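Local coordinates for protein chloramphenicol acetyltransferase (Bacteroides thetaiotaomicron, PDB 2I9D) that probably transfers an acetyl group to a hydroxyl of the antibiotic chloramphenicol, at residues E17-N20 against F21-F25. Numbering follows the deposited sequence.
Sequences ENFN and FFRHF
Asn20 and Arg23, three residues apart near the end of helix 16-22, run side by side on its more exposed flank. Two guanidinium nitrogens approach one amide oxygen: OD1 of Asn20 accepts from NE of Arg23 at 2.9 Å, and also from NH2 of Arg23 at 2.5 Å, a very short distance whose exact length is doubtful. OD1 lies at the edge of the guanidinium, close to its plane, and the amide is turned 37° from that plane. The arginine chain starts out extended, with CG opposite its own backbone N, and bends at chi3 (-75°), which folds the guanidinium back along the helix. Phe19 comes over one face of this group: its CE2 edge stands 3.7 Å from NH1 of Arg23, ring and guanidinium planes 71° apart. Asparagine suits this place because its short side chain sets one carbonyl oxygen within reach of both NE and NH2; an alanine here would probably leave them without this acceptor and the guanidinium freer to swing.

Phe21 and Arg23 are exposed, whereas Phe19 and Phe22 are buried in the tighter, aromatic part. Phe19 meets Phe199, while the flat ring of Phe22 suits stacking on His197, the predicted proton acceptor, and touches Thr163 of a neighbouring subunit. CD2 of Phe22 packs obliquely against the carbonyl O of Asn18, one turn earlier, at 3.2 Å. Along the backbone, Phe21 N bonds to Glu17 O at 3.1 Å in regular helical fashion, but Arg23 N makes only weak bonds, to O of Phe19 and O of Asn20, as the chain passes into a type I turn from Phe22 to Phe25. The chemistry thus grades across the helix: polar atoms join Asn20 to Arg23, Phe19 links the two sides by covering a guanidinium face at the margin of the buried part, and Phe22 brings the helix against the predicted catalytic histidine and the subunit interface.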
# COMPACT_ATOMS: atom_id res chain seq x y z
N GLU A 17 -23.01 6.05 12.32
CA GLU A 17 -22.83 4.61 12.35
C GLU A 17 -21.54 4.12 11.66
O GLU A 17 -20.90 3.16 12.12
CB GLU A 17 -24.09 3.93 11.76
CG GLU A 17 -25.33 4.02 12.70
CD GLU A 17 -25.09 3.34 14.08
OE1 GLU A 17 -25.54 2.18 14.25
OE2 GLU A 17 -24.42 3.95 14.98
N ASN A 18 -21.17 4.78 10.57
CA ASN A 18 -19.90 4.54 9.88
C ASN A 18 -18.72 4.77 10.83
O ASN A 18 -17.84 3.91 10.95
CB ASN A 18 -19.77 5.44 8.66
CG ASN A 18 -20.97 5.34 7.72
OD1 ASN A 18 -20.88 4.76 6.63
ND2 ASN A 18 -22.10 5.91 8.14
N PHE A 19 -18.73 5.91 11.52
CA PHE A 19 -17.69 6.27 12.48
C PHE A 19 -17.67 5.38 13.72
O PHE A 19 -16.59 5.03 14.18
CB PHE A 19 -17.76 7.75 12.87
CG PHE A 19 -16.58 8.21 13.68
CD1 PHE A 19 -15.44 8.73 13.05
CD2 PHE A 19 -16.59 8.11 15.07
CE1 PHE A 19 -14.34 9.15 13.80
CE2 PHE A 19 -15.48 8.52 15.83
CZ PHE A 19 -14.35 9.04 15.18
N ASN A 20 -18.82 5.03 14.27
CA ASN A 20 -18.85 4.15 15.44
C ASN A 20 -18.38 2.72 15.16
O ASN A 20 -17.82 2.07 16.06
CB ASN A 20 -20.21 4.19 16.16
CG ASN A 20 -20.47 5.55 16.84
OD1 ASN A 20 -19.53 6.20 17.33
ND2 ASN A 20 -21.73 5.99 16.85
N PHE A 21 -18.59 2.24 13.93
CA PHE A 21 -18.05 0.94 13.49
C PHE A 21 -16.52 0.88 13.65
O PHE A 21 -15.99 -0.09 14.21
CB PHE A 21 -18.45 0.69 12.03
CG PHE A 21 -18.02 -0.66 11.49
CD1 PHE A 21 -18.76 -1.82 11.79
CD2 PHE A 21 -16.89 -0.77 10.67
CE1 PHE A 21 -18.37 -3.07 11.27
CE2 PHE A 21 -16.49 -2.01 10.15
CZ PHE A 21 -17.23 -3.16 10.44
N PHE A 22 -15.81 1.92 13.21
CA PHE A 22 -14.33 1.94 13.27
C PHE A 22 -13.73 2.45 14.60
O PHE A 22 -12.51 2.32 14.81
CB PHE A 22 -13.73 2.70 12.08
CG PHE A 22 -14.09 2.12 10.74
CD1 PHE A 22 -13.50 0.94 10.29
CD2 PHE A 22 -15.00 2.76 9.91
CE1 PHE A 22 -13.79 0.41 9.04
CE2 PHE A 22 -15.33 2.24 8.66
CZ PHE A 22 -14.71 1.05 8.22
N ARG A 23 -14.58 3.01 15.47
CA ARG A 23 -14.17 3.60 16.77
C ARG A 23 -13.16 2.81 17.59
O ARG A 23 -12.26 3.40 18.16
CB ARG A 23 -15.39 3.93 17.66
CG ARG A 23 -15.07 4.97 18.77
CD ARG A 23 -16.26 5.23 19.73
NE ARG A 23 -17.30 6.08 19.13
CZ ARG A 23 -17.23 7.41 19.01
NH1 ARG A 23 -16.16 8.08 19.44
NH2 ARG A 23 -18.25 8.07 18.45
N HIS A 24 -13.30 1.50 17.66
CA HIS A 24 -12.40 0.70 18.51
C HIS A 24 -11.36 -0.12 17.76
O HIS A 24 -10.63 -0.90 18.36
CB HIS A 24 -13.24 -0.16 19.46
CG HIS A 24 -14.20 0.66 20.28
ND1 HIS A 24 -13.78 1.58 21.21
CD2 HIS A 24 -15.55 0.72 20.26
CE1 HIS A 24 -14.83 2.17 21.75
NE2 HIS A 24 -15.92 1.67 21.19
N PHE A 25 -11.27 0.12 16.45
CA PHE A 25 -10.30 -0.55 15.58
C PHE A 25 -8.86 -0.23 15.95
O PHE A 25 -8.53 0.95 16.18
CB PHE A 25 -10.55 -0.13 14.12
CG PHE A 25 -11.57 -0.98 13.40
CD1 PHE A 25 -12.80 -1.30 14.02
CD2 PHE A 25 -11.32 -1.44 12.11
CE1 PHE A 25 -13.74 -2.06 13.36
CE2 PHE A 25 -12.26 -2.23 11.43
CZ PHE A 25 -13.49 -2.54 12.06